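Local coordinates for protein glutathione S-transferase (Pseudomonas fluorescens, PDB 3M3M) that binds glutathione and probably transfers it to electrophilic substrates as a glutathione S-transferase, at residues A[94-99]-A[162-167]; A[155-160]-A[189-194]; A[143-146]-A[151-154]. All coordinates share one frame; numbering follows the deposited sequence.

Contact 1 of 3, residues A[94-99]-A[162-167]; sequences LQWQFF and IALYAY
Leu164 reaches from helix 159-168 to two aromatic rings of helix 87-117, and its two methyl groups divide the work. CD1 lies 3.9 Å from CE3 of Trp96, approaching the indole obliquely, and 3.8 Å from the backbone O of Trp96. CD2 comes to the rim of the Phe99 ring, near its plane, 4.0 Å from CE2. The leucine crosses both aromatic side chains at about a right angle, and each ring meets its own methyl. The two rings leave their helix with different first torsions: Trp96 has CG anti to its carbonyl carbon (chi1 -75°), whereas Phe99 swings CG anti to the backbone N (chi1 160°). CZ3 of Trp96 lies over one face of the Phe99 ring, toward its rim.

One residue before Leu164, Ala163 points its CB at the aliphatic part of Gln97, the residue after Trp96, 4.0 Å from CG. Here the CA atoms of Gln97 and Ala163 are 6.3 Å apart, the nearest of the contact. The extended Gln97 chain carries its amide onward, where OE1 accepts a hydrogen bond from ND2 of Asn74. Helix 159-168 goes on to Tyr167, which binds glutathione. No hydrogen bond links the two segments; mostly buried, largely hydrocarbon surfaces join the helices, while the Gln97 amide is bonded mainly to Asn74 on helix 69-77, with a weak bond from NE2 to Ile159 O.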
ATOM      1  N   LEU A  94       9.530  -1.917   9.757  1.00  7.86           N
ATOM      2  CA  LEU A  94       8.205  -1.762  10.465  1.00  7.63           C
ATOM      3  C   LEU A  94       7.986  -0.300  10.737  1.00  7.33           C
ATOM      4  O   LEU A  94       6.880   0.138  10.605  1.00  7.36           O
ATOM      5  CB  LEU A  94       8.171  -2.547  11.818  1.00  7.70           C
ATOM      6  CG  LEU A  94       8.214  -4.074  11.531  1.00 10.55           C
ATOM      7  CD1 LEU A  94       8.351  -4.820  12.877  1.00  9.85           C
ATOM      8  CD2 LEU A  94       6.890  -4.543  10.858  1.00 11.60           C
ATOM      9  N   GLN A  95       9.040   0.472  10.995  1.00  7.18           N
ATOM     10  CA  GLN A  95       8.865   1.916  11.238  1.00  5.94           C
ATOM     11  C   GLN A  95       8.200   2.540  10.013  1.00  7.39           C
ATOM     12  O   GLN A  95       7.266   3.283  10.161  1.00  7.64           O
ATOM     13  CB  GLN A  95      10.279   2.510  11.472  1.00  7.54           C
ATOM     14  CG  GLN A  95      10.328   3.990  11.496  1.00  7.67           C
ATOM     15  CD  GLN A  95      11.787   4.417  11.452  1.00 11.28           C
ATOM     16  OE1 GLN A  95      12.498   4.415  12.469  1.00 11.91           O
ATOM     17  NE2 GLN A  95      12.260   4.760  10.226  1.00  9.90           N
ATOM     18  N   TRP A  96       8.752   2.309   8.813  1.00  5.61           N
ATOM     19  CA  TRP A  96       8.166   2.902   7.643  1.00  7.17           C
ATOM     20  C   TRP A  96       6.705   2.390   7.410  1.00  8.38           C
ATOM     21  O   TRP A  96       5.893   3.141   6.904  1.00  7.66           O
ATOM     22  CB  TRP A  96       9.067   2.622   6.394  1.00  8.23           C
ATOM     23  CG  TRP A  96      10.263   3.472   6.433  1.00  8.70           C
ATOM     24  CD1 TRP A  96      11.521   3.049   6.785  1.00  9.16           C
ATOM     25  CD2 TRP A  96      10.316   4.892   6.318  1.00  6.31           C
ATOM     26  NE1 TRP A  96      12.398   4.118   6.860  1.00  9.98           N
ATOM     27  CE2 TRP A  96      11.695   5.265   6.527  1.00  9.57           C
ATOM     28  CE3 TRP A  96       9.363   5.890   5.970  1.00  8.16           C
ATOM     29  CZ2 TRP A  96      12.125   6.591   6.479  1.00 12.37           C
ATOM     30  CZ3 TRP A  96       9.819   7.240   5.933  1.00 12.16           C
ATOM     31  CH2 TRP A  96      11.199   7.550   6.165  1.00 12.49           C
ATOM     32  N   GLN A  97       6.449   1.135   7.719  1.00  6.34           N
ATOM     33  CA  GLN A  97       5.062   0.638   7.583  1.00  7.69           C
ATOM     34  C   GLN A  97       4.067   1.289   8.588  1.00  6.59           C
ATOM     35  O   GLN A  97       2.943   1.564   8.155  1.00  6.40           O
ATOM     36  CB  GLN A  97       5.015  -0.863   7.700  1.00  7.92           C
ATOM     37  CG  GLN A  97       5.787  -1.618   6.515  1.00  7.35           C
ATOM     38  CD  GLN A  97       5.528  -3.067   6.595  1.00  9.68           C
ATOM     39  OE1 GLN A  97       5.697  -3.666   7.668  1.00 11.94           O
ATOM     40  NE2 GLN A  97       5.082  -3.656   5.473  1.00 12.90           N
ATOM     41  N   PHE A  98       4.410   1.467   9.872  1.00  6.96           N
ATOM     42  CA  PHE A  98       3.479   2.138  10.777  1.00  6.00           C
ATOM     43  C   PHE A  98       3.362   3.585  10.340  1.00  5.61           C
ATOM     44  O   PHE A  98       2.276   4.162  10.416  1.00  7.47           O
ATOM     45  CB  PHE A  98       4.010   1.954  12.214  1.00  4.21           C
ATOM     46  CG  PHE A  98       3.807   0.559  12.707  1.00  6.49           C
ATOM     47  CD1 PHE A  98       2.504   0.105  12.879  1.00  8.39           C
ATOM     48  CD2 PHE A  98       4.887  -0.291  13.011  1.00  8.47           C
ATOM     49  CE1 PHE A  98       2.262  -1.212  13.332  1.00  8.97           C
ATOM     50  CE2 PHE A  98       4.696  -1.575  13.448  1.00  9.32           C
ATOM     51  CZ  PHE A  98       3.357  -2.051  13.605  1.00  6.17           C
ATOM     52  N   PHE A  99       4.494   4.215   9.959  1.00  5.90           N
ATOM     53  CA  PHE A  99       4.431   5.576   9.431  1.00  7.18           C
ATOM     54  C   PHE A  99       3.482   5.652   8.244  1.00  7.57           C
ATOM     55  O   PHE A  99       2.680   6.578   8.113  1.00  7.58           O
ATOM     56  CB  PHE A  99       5.859   5.992   8.956  1.00  8.24           C
ATOM     57  CG  PHE A  99       5.906   7.176   7.963  1.00  8.05           C
ATOM     58  CD1 PHE A  99       6.005   8.509   8.390  1.00  7.93           C
ATOM     59  CD2 PHE A  99       5.920   6.885   6.533  1.00  6.51           C
ATOM     60  CE1 PHE A  99       6.053   9.597   7.408  1.00  7.05           C
ATOM     61  CE2 PHE A  99       6.041   7.942   5.613  1.00  9.34           C
ATOM     62  CZ  PHE A  99       6.102   9.244   6.022  1.00  9.48           C
ATOM     63  N   ILE A 162       7.318  -1.357  -0.699  1.00  8.58           N
ATOM     64  CA  ILE A 162       6.063  -1.866  -1.278  1.00  8.04           C
ATOM     65  C   ILE A 162       4.870  -1.132  -0.564  1.00  7.52           C
ATOM     66  O   ILE A 162       3.930  -0.594  -1.241  1.00  7.06           O
ATOM     67  CB  ILE A 162       5.932  -3.327  -1.113  1.00  7.29           C
ATOM     68  CG1 ILE A 162       7.013  -4.059  -2.003  1.00  9.26           C
ATOM     69  CG2 ILE A 162       4.479  -3.777  -1.520  1.00 10.05           C
ATOM     70  CD1 ILE A 162       7.172  -5.525  -1.654  1.00 12.72           C
ATOM     71  N   ALA A 163       4.912  -1.082   0.754  1.00  6.61           N
ATOM     72  CA  ALA A 163       3.809  -0.413   1.510  1.00  8.16           C
ATOM     73  C   ALA A 163       3.617   1.048   1.046  1.00  8.34           C
ATOM     74  O   ALA A 163       2.471   1.563   0.908  1.00  9.26           O
ATOM     75  CB  ALA A 163       4.129  -0.512   3.025  1.00  7.72           C
ATOM     76  N   LEU A 164       4.728   1.803   0.916  1.00  7.22           N
ATOM     77  CA  LEU A 164       4.632   3.232   0.538  1.00  7.01           C
ATOM     78  C   LEU A 164       4.458   3.458  -0.981  1.00  6.80           C
ATOM     79  O   LEU A 164       3.897   4.511  -1.379  1.00  8.97           O
ATOM     80  CB  LEU A 164       5.823   4.031   1.100  1.00  6.60           C
ATOM     81  CG  LEU A 164       5.573   4.253   2.632  1.00 11.17           C
ATOM     82  CD1 LEU A 164       6.754   4.435   3.406  1.00 13.02           C
ATOM     83  CD2 LEU A 164       4.643   5.418   2.840  1.00  6.39           C
ATOM     84  N   TYR A 165       4.892   2.502  -1.832  1.00  7.90           N
ATOM     85  CA  TYR A 165       4.752   2.706  -3.267  1.00  7.25           C
ATOM     86  C   TYR A 165       3.299   2.634  -3.663  1.00  7.33           C
ATOM     87  O   TYR A 165       2.890   3.349  -4.592  1.00  8.01           O
ATOM     88  CB  TYR A 165       5.512   1.597  -3.987  1.00  5.64           C
ATOM     89  CG  TYR A 165       5.436   1.696  -5.499  1.00  8.30           C
ATOM     90  CD1 TYR A 165       6.302   2.614  -6.213  1.00  8.37           C
ATOM     91  CD2 TYR A 165       4.511   0.932  -6.197  1.00  8.52           C
ATOM     92  CE1 TYR A 165       6.199   2.729  -7.596  1.00  8.88           C
ATOM     93  CE2 TYR A 165       4.393   1.088  -7.620  1.00  9.31           C
ATOM     94  CZ  TYR A 165       5.214   1.985  -8.251  1.00 11.21           C
ATOM     95  OH  TYR A 165       5.078   2.108  -9.652  1.00 10.18           O
ATOM     96  N   ALA A 166       2.525   1.788  -2.954  1.00  8.29           N
ATOM     97  CA  ALA A 166       1.170   1.480  -3.434  1.00  8.56           C
ATOM     98  C   ALA A 166       0.332   2.747  -3.633  1.00  9.24           C
ATOM     99  O   ALA A 166      -0.274   2.886  -4.710  1.00  9.74           O
ATOM    100  CB  ALA A 166       0.440   0.463  -2.467  1.00  8.39           C
ATOM    101  N   TYR A 167       0.248   3.651  -2.645  1.00  7.71           N
ATOM    102  CA  TYR A 167      -0.471   4.844  -2.907  1.00  8.16           C
ATOM    103  C   TYR A 167       0.454   5.966  -3.431  1.00  9.69           C
ATOM    104  O   TYR A 167      -0.062   6.874  -4.091  1.00  8.73           O
ATOM    105  CB  TYR A 167      -1.136   5.363  -1.596  1.00  7.47           C
ATOM    106  CG  TYR A 167      -2.428   4.564  -1.352  1.00  8.72           C
ATOM    107  CD1 TYR A 167      -3.582   4.835  -2.125  1.00  7.17           C
ATOM    108  CD2 TYR A 167      -2.472   3.657  -0.304  1.00  8.23           C
ATOM    109  CE1 TYR A 167      -4.801   4.089  -1.869  1.00  8.60           C
ATOM    110  CE2 TYR A 167      -3.678   2.960  -0.005  1.00 10.22           C
ATOM    111  CZ  TYR A 167      -4.819   3.196  -0.776  1.00 12.10           C
ATOM    112  OH  TYR A 167      -6.003   2.414  -0.505  1.00 15.09           O
TER

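Contact 2 of 3, residues A[155-160]-A[189-194]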
ATOM      1  N   GLU A 155      19.997  -0.197   1.188  1.00 17.40           N
ATOM      2  CA  GLU A 155      20.195  -0.537  -0.213  1.00 18.98           C
ATOM      3  C   GLU A 155      19.327  -1.627  -0.688  1.00 18.23           C
ATOM      4  O   GLU A 155      19.622  -2.173  -1.795  1.00 19.71           O
ATOM      5  CB  GLU A 155      21.692  -1.039  -0.394  1.00 20.52           C
ATOM      6  CG  GLU A 155      22.718   0.029  -0.144  1.00 27.22           C
ATOM      7  CD  GLU A 155      22.910   0.926  -1.387  1.00 40.13           C
ATOM      8  OE1 GLU A 155      22.724   0.435  -2.548  1.00 43.65           O
ATOM      9  OE2 GLU A 155      23.298   2.111  -1.223  1.00 44.37           O
ATOM     10  N   HIS A 156      18.349  -2.098   0.122  1.00 15.87           N
ATOM     11  CA  HIS A 156      17.628  -3.298  -0.298  1.00 13.63           C
ATOM     12  C   HIS A 156      16.108  -2.934  -0.327  1.00 13.90           C
ATOM     13  O   HIS A 156      15.552  -2.443   0.670  1.00 13.23           O
ATOM     14  CB  HIS A 156      17.865  -4.456   0.665  1.00 16.57           C
ATOM     15  CG  HIS A 156      19.310  -4.890   0.690  1.00 19.15           C
ATOM     16  ND1 HIS A 156      19.864  -5.644  -0.318  1.00 19.94           N
ATOM     17  CD2 HIS A 156      20.338  -4.539   1.505  1.00 21.96           C
ATOM     18  CE1 HIS A 156      21.152  -5.836  -0.085  1.00 21.14           C
ATOM     19  NE2 HIS A 156      21.473  -5.163   1.015  1.00 22.27           N
ATOM     20  N   TYR A 157      15.495  -3.223  -1.485  1.00 11.59           N
ATOM     21  CA  TYR A 157      14.033  -3.133  -1.647  1.00  9.75           C
ATOM     22  C   TYR A 157      13.385  -4.035  -0.658  1.00  9.46           C
ATOM     23  O   TYR A 157      13.776  -5.229  -0.496  1.00 11.24           O
ATOM     24  CB  TYR A 157      13.762  -3.599  -3.113  1.00 11.73           C
ATOM     25  CG  TYR A 157      12.343  -3.551  -3.588  1.00 12.56           C
ATOM     26  CD1 TYR A 157      11.430  -2.570  -3.134  1.00 10.16           C
ATOM     27  CD2 TYR A 157      11.935  -4.418  -4.615  1.00 11.28           C
ATOM     28  CE1 TYR A 157      10.102  -2.560  -3.651  1.00 13.19           C
ATOM     29  CE2 TYR A 157      10.626  -4.416  -5.139  1.00 14.24           C
ATOM     30  CZ  TYR A 157       9.742  -3.444  -4.655  1.00 12.85           C
ATOM     31  OH  TYR A 157       8.485  -3.431  -5.152  1.00 11.11           O
ATOM     32  N   SER A 158      12.358  -3.482   0.074  1.00  8.68           N
ATOM     33  CA  SER A 158      11.721  -4.277   1.162  1.00  9.12           C
ATOM     34  C   SER A 158      10.223  -3.975   1.159  1.00  7.73           C
ATOM     35  O   SER A 158       9.723  -3.120   0.388  1.00  7.50           O
ATOM     36  CB  SER A 158      12.279  -3.804   2.527  1.00  7.87           C
ATOM     37  OG  SER A 158      11.819  -2.490   2.849  1.00 10.78           O
ATOM     38  N   ILE A 159       9.510  -4.615   2.102  1.00  8.77           N
ATOM     39  CA  ILE A 159       8.069  -4.372   2.183  1.00  8.35           C
ATOM     40  C   ILE A 159       7.774  -2.981   2.714  1.00  8.51           C
ATOM     41  O   ILE A 159       6.645  -2.572   2.650  1.00 10.33           O
ATOM     42  CB  ILE A 159       7.359  -5.446   3.116  1.00  6.61           C
ATOM     43  CG1 ILE A 159       8.000  -5.532   4.529  1.00  6.20           C
ATOM     44  CG2 ILE A 159       7.512  -6.841   2.391  1.00  9.06           C
ATOM     45  CD1 ILE A 159       7.254  -6.637   5.415  1.00  7.65           C
ATOM     46  N   ALA A 160       8.776  -2.259   3.235  1.00  8.99           N
ATOM     47  CA  ALA A 160       8.481  -0.806   3.517  1.00 10.27           C
ATOM     48  C   ALA A 160       8.286  -0.053   2.210  1.00  9.83           C
ATOM     49  O   ALA A 160       7.403   0.793   2.122  1.00  8.08           O
ATOM     50  CB  ALA A 160       9.656  -0.138   4.271  1.00  9.79           C
ATOM     51  N   GLN A 189      10.860   4.886  -9.903  1.00 12.57           N
ATOM     52  CA  GLN A 189      11.618   4.191 -10.995  1.00 16.04           C
ATOM     53  C   GLN A 189      12.375   2.917 -10.645  1.00 14.16           C
ATOM     54  O   GLN A 189      12.264   1.921 -11.379  1.00 15.97           O
ATOM     55  CB  GLN A 189      12.532   5.212 -11.709  1.00 17.21           C
ATOM     56  CG  GLN A 189      11.883   5.675 -12.900  1.00 30.03           C
ATOM     57  CD  GLN A 189      12.160   4.619 -13.907  1.00 41.87           C
ATOM     58  OE1 GLN A 189      13.218   3.946 -13.799  1.00 51.57           O
ATOM     59  NE2 GLN A 189      11.245   4.394 -14.839  1.00 44.99           N
ATOM     60  N   ARG A 190      13.085   2.885  -9.511  1.00 11.74           N
ATOM     61  CA  ARG A 190      13.766   1.727  -9.021  1.00 12.78           C
ATOM     62  C   ARG A 190      12.805   0.582  -8.663  1.00 13.45           C
ATOM     63  O   ARG A 190      13.053  -0.550  -8.985  1.00 13.26           O
ATOM     64  CB  ARG A 190      14.629   2.026  -7.759  1.00 11.75           C
ATOM     65  CG  ARG A 190      15.729   2.959  -8.122  1.00 18.62           C
ATOM     66  CD  ARG A 190      16.890   2.856  -7.127  1.00 29.14           C
ATOM     67  NE  ARG A 190      16.494   3.801  -6.192  1.00 31.95           N
ATOM     68  CZ  ARG A 190      16.666   5.121  -6.221  1.00 31.62           C
ATOM     69  NH1 ARG A 190      17.397   5.824  -7.098  1.00 31.04           N
ATOM     70  NH2 ARG A 190      16.081   5.747  -5.270  1.00 15.71           N
ATOM     71  N   VAL A 191      11.716   0.908  -7.975  1.00 12.31           N
ATOM     72  CA  VAL A 191      10.718  -0.095  -7.643  1.00 10.50           C
ATOM     73  C   VAL A 191      10.198  -0.734  -8.903  1.00 10.87           C
ATOM     74  O   VAL A 191      10.178  -1.951  -9.039  1.00 12.50           O
ATOM     75  CB  VAL A 191       9.564   0.573  -6.812  1.00 10.34           C
ATOM     76  CG1 VAL A 191       8.350  -0.430  -6.678  1.00  9.44           C
ATOM     77  CG2 VAL A 191      10.205   0.984  -5.392  1.00 10.41           C
ATOM     78  N   GLN A 192       9.785   0.105  -9.812  1.00 12.73           N
ATOM     79  CA  GLN A 192       9.176  -0.317 -11.081  1.00 15.65           C
ATOM     80  C   GLN A 192      10.146  -1.092 -11.993  1.00 16.74           C
ATOM     81  O   GLN A 192       9.675  -1.802 -12.897  1.00 18.07           O
ATOM     82  CB  GLN A 192       8.780   0.944 -11.866  1.00 15.88           C
ATOM     83  CG  GLN A 192       7.518   1.487 -11.455  1.00 21.68           C
ATOM     84  CD  GLN A 192       7.419   2.928 -11.883  1.00 28.23           C
ATOM     85  OE1 GLN A 192       8.132   3.306 -12.841  1.00 30.16           O
ATOM     86  NE2 GLN A 192       6.545   3.759 -11.199  1.00 20.60           N
ATOM     87  N   SER A 193      11.439  -0.999 -11.728  1.00 16.49           N
ATOM     88  CA  SER A 193      12.429  -1.693 -12.502  1.00 16.25           C
ATOM     89  C   SER A 193      12.668  -3.115 -12.041  1.00 16.58           C
ATOM     90  O   SER A 193      13.421  -3.874 -12.694  1.00 17.25           O
ATOM     91  CB  SER A 193      13.755  -0.899 -12.503  1.00 18.40           C
ATOM     92  OG  SER A 193      14.497  -1.126 -11.305  1.00 22.75           O
ATOM     93  N   HIS A 194      12.065  -3.534 -10.940  1.00 12.37           N
ATOM     94  CA  HIS A 194      12.321  -4.855 -10.503  1.00 10.85           C
ATOM     95  C   HIS A 194      11.769  -5.807 -11.597  1.00 11.28           C
ATOM     96  O   HIS A 194      10.696  -5.529 -12.186  1.00 10.74           O
ATOM     97  CB  HIS A 194      11.547  -5.157  -9.192  1.00 12.39           C
ATOM     98  CG  HIS A 194      11.911  -6.487  -8.633  1.00 14.02           C
ATOM     99  ND1 HIS A 194      11.467  -7.690  -9.183  1.00 11.56           N
ATOM    100  CD2 HIS A 194      12.688  -6.808  -7.573  1.00 17.17           C
ATOM    101  CE1 HIS A 194      11.955  -8.695  -8.475  1.00 13.50           C
ATOM    102  NE2 HIS A 194      12.686  -8.179  -7.473  1.00 15.23           N
TER
HETATM  103  O   HOH W   1       8.581  -3.919  -7.751  1.00 11.53           O
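The phenol of Tyr157 is wedged between Val191 and His194, and nearly all of this contact is made by that one ring. Its tight part is on the valine. CG1 of Val191 lies 3.4 Å from Tyr157 OH, and CG2 sits 3.9 Å from CE1 of the same ring, so both methyls touch the tyrosine, which crosses the valine side chain at about a right angle. With CG anti to the backbone N (chi1 -177°), Tyr157 extends its ring from the loop ahead of helix 159-168 toward the last turns of helix 182-192. Leu20 and Leu24 of helix 13-24 also pack against the ring, placing the contact where the C-terminal helices meet the thioredoxin-like N-terminal domain.

The looser part lies toward His194, a partly exposed residue just beyond helix 182-192. CD2 of His194 approaches the tyrosine rim near its plane, 3.9 Å from Tyr157 CD2. The two ring planes are inclined at 50° and their centroids are 5.9 Å apart, an oblique meeting, neither a stack nor edge-to-face. On the imidazole, ND1 is hydrogen-bonded to the backbone N of Arg196.

A water completes the join: it lies 2.6 Å from Tyr157 OH and donates to the backbone O of Val191 at 2.8 Å. Nearer the start of helix 159-168, Ser158 occupies the N-cap and its OG accepts from Ala160 N at 3.1 Å. The buried phenol thus packs both its ring and its hydroxyl oxygen on the valine while the hydroxyl has a water as polar partner, and the sole polar link between the two segments described here is carried by that water, with no direct hydrogen bond.

Contact 3 of 3, residues A[143-146]-A[151-154]; sequences EKQL and YLVG
Leu146 and Leu152 pack against each other where helix 125-146 gives way to the loop that follows it. CD2 of Leu152 rests 4.0 Å from CG of Leu146, and the two side chains cross obliquely. The CD2 methyl of Leu146 reaches further, onto the loop backbone, where it lies 3.6 Å from the carbonyl carbon of Tyr151. Beside this pair, Gln145 lays its CG 3.6 Å from the backbone O of Leu152. Its chain leaves with CG anti to the backbone N (chi1 178°) and then bends at chi2 (68°), so the hydrocarbon part runs past the loop carbonyl. The amide is held from within the intervening turn, with NE2 hydrogen-bonded to OG1 of Thr149. With an alanine at Gln145, the Thr149 hydroxyl is likely to lose its amide mate and a gap to open beside the Leu152 carbonyl.

The next shell fixes the loop. Tyr151 N donates to Gly154 O at 3.2 Å, closing a tight bend in which Gly154 takes a positive phi (60°). Thr149 OG1 also bonds to Tyr151 O. Farther out, Trp96 of helix 87-117 packs on both Gln145 and Leu152, and Trp187 of helix 182-192 packs on Leu146 and Tyr151. The arrangement is a helix-to-loop reversal within the all-helical C-terminal domain of the glutathione S-transferase fold; there, OD1 of Asp161 pairs with Leu152 N and ties the loop to helix 159-168, while its OD2 accepts from Ser158 N at that helix's N-cap, consistent with the N-capping box known in this family.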
ATOM      1  N   GLU A 143      11.087  12.046   0.962  1.00 10.17           N
ATOM      2  CA  GLU A 143      12.068  12.769   0.069  1.00 11.28           C
ATOM      3  C   GLU A 143      13.396  12.915   0.776  1.00 12.87           C
ATOM      4  O   GLU A 143      14.460  12.667   0.189  1.00 12.55           O
ATOM      5  CB  GLU A 143      11.503  14.117  -0.377  1.00 13.40           C
ATOM      6  CG  GLU A 143      12.419  14.913  -1.440  1.00 11.57           C
ATOM      7  CD  GLU A 143      12.401  14.266  -2.810  1.00 16.95           C
ATOM      8  OE1 GLU A 143      11.563  13.311  -3.023  1.00 11.62           O
ATOM      9  OE2 GLU A 143      13.196  14.760  -3.651  1.00 14.19           O
ATOM     10  N   LYS A 144      13.386  13.337   2.058  1.00 12.69           N
ATOM     11  CA  LYS A 144      14.686  13.384   2.741  1.00 12.90           C
ATOM     12  C   LYS A 144      15.372  12.040   2.838  1.00 12.70           C
ATOM     13  O   LYS A 144      16.590  11.914   2.651  1.00 13.34           O
ATOM     14  CB  LYS A 144      14.434  13.983   4.137  1.00 12.71           C
ATOM     15  CG  LYS A 144      14.209  15.498   3.990  1.00 14.75           C
ATOM     16  CD  LYS A 144      13.885  16.114   5.417  1.00 16.60           C
ATOM     17  CE  LYS A 144      13.591  17.655   5.419  1.00 20.39           C
ATOM     18  NZ  LYS A 144      12.186  17.952   4.802  1.00 19.22           N
ATOM     19  N   GLN A 145      14.644  10.958   3.168  1.00  9.50           N
ATOM     20  CA  GLN A 145      15.290   9.718   3.268  1.00  9.39           C
ATOM     21  C   GLN A 145      15.839   9.228   1.906  1.00 10.38           C
ATOM     22  O   GLN A 145      16.927   8.707   1.867  1.00 12.31           O
ATOM     23  CB  GLN A 145      14.319   8.596   3.869  1.00  8.67           C
ATOM     24  CG  GLN A 145      14.935   7.179   3.967  1.00 11.72           C
ATOM     25  CD  GLN A 145      16.080   7.117   5.028  1.00 18.48           C
ATOM     26  OE1 GLN A 145      15.904   7.609   6.130  1.00 17.08           O
ATOM     27  NE2 GLN A 145      17.256   6.670   4.639  1.00 18.76           N
ATOM     28  N   LEU A 146      15.047   9.394   0.853  1.00  9.34           N
ATOM     29  CA  LEU A 146      15.396   8.792  -0.443  1.00 10.54           C
ATOM     30  C   LEU A 146      16.446   9.727  -1.123  1.00 15.07           C
ATOM     31  O   LEU A 146      16.914   9.416  -2.217  1.00 15.84           O
ATOM     32  CB  LEU A 146      14.131   8.687  -1.280  1.00 11.65           C
ATOM     33  CG  LEU A 146      13.248   7.546  -0.678  1.00  8.13           C
ATOM     34  CD1 LEU A 146      11.878   7.644  -1.326  1.00 11.93           C
ATOM     35  CD2 LEU A 146      13.922   6.115  -0.846  1.00  9.94           C
ATOM     36  N   TYR A 151      16.553   3.047  -1.245  1.00 12.67           N
ATOM     37  CA  TYR A 151      15.239   2.477  -0.785  1.00 10.79           C
ATOM     38  C   TYR A 151      15.052   3.022   0.622  1.00 10.99           C
ATOM     39  O   TYR A 151      15.946   3.737   1.155  1.00 12.97           O
ATOM     40  CB  TYR A 151      15.262   0.948  -0.753  1.00  9.57           C
ATOM     41  CG  TYR A 151      15.314   0.395  -2.162  1.00 10.40           C
ATOM     42  CD1 TYR A 151      14.174   0.378  -2.985  1.00 12.75           C
ATOM     43  CD2 TYR A 151      16.497  -0.088  -2.673  1.00 15.72           C
ATOM     44  CE1 TYR A 151      14.246  -0.137  -4.316  1.00 18.00           C
ATOM     45  CE2 TYR A 151      16.577  -0.566  -4.006  1.00 17.83           C
ATOM     46  CZ  TYR A 151      15.443  -0.611  -4.789  1.00 19.65           C
ATOM     47  OH  TYR A 151      15.535  -1.175  -6.071  1.00 22.17           O
ATOM     48  N   LEU A 152      13.871   2.790   1.198  1.00 10.75           N
ATOM     49  CA  LEU A 152      13.642   3.447   2.511  1.00 11.76           C
ATOM     50  C   LEU A 152      14.544   2.894   3.571  1.00 12.70           C
ATOM     51  O   LEU A 152      14.914   3.656   4.505  1.00 13.57           O
ATOM     52  CB  LEU A 152      12.126   3.309   2.927  1.00  8.05           C
ATOM     53  CG  LEU A 152      11.301   4.197   1.990  1.00 10.17           C
ATOM     54  CD1 LEU A 152       9.844   3.745   2.187  1.00 11.96           C
ATOM     55  CD2 LEU A 152      11.438   5.686   2.305  1.00  9.20           C
ATOM     56  N   VAL A 153      14.892   1.593   3.464  1.00 12.05           N
ATOM     57  CA  VAL A 153      15.755   0.962   4.440  1.00 13.06           C
ATOM     58  C   VAL A 153      17.032   0.540   3.692  1.00 15.59           C
ATOM     59  O   VAL A 153      17.071  -0.539   3.073  1.00 14.41           O
ATOM     60  CB  VAL A 153      15.095  -0.223   5.182  1.00 14.35           C
ATOM     61  CG1 VAL A 153      16.048  -0.866   6.234  1.00 17.38           C
ATOM     62  CG2 VAL A 153      13.732   0.231   5.945  1.00 11.21           C
ATOM     63  N   GLY A 154      18.013   1.462   3.672  1.00 18.02           N
ATOM     64  CA  GLY A 154      19.288   1.164   3.029  1.00 17.83           C
ATOM     65  C   GLY A 154      19.231   0.828   1.559  1.00 17.48           C
ATOM     66  O   GLY A 154      18.597   1.542   0.766  1.00 16.17           O
TER

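How the contacts relate
Contact 1 lies nearest the centre of the chain and joins helix to helix through buried hydrocarbon. Contact 2 is also buried but farther out, mixing aromatic and aliphatic packing with a water bridge, and contact 3 is the most peripheral and only partly buried, with a loop folded back on a helix end. Contacts 1 and 2 share helix 159-168, and Tyr165 OH to Gln192 NE2, 2.7 Å, probably bonds them. Contact 3 is nested along the chain within the span closed by contact 1, and Leu164 CD1 meets Leu152 CD1 at 3.4 Å. Tyr151 meets Tyr157, bringing contacts 2 and 3 together, and all lie in the helical C-terminal domain, contact 2 also bordering helix 13-24.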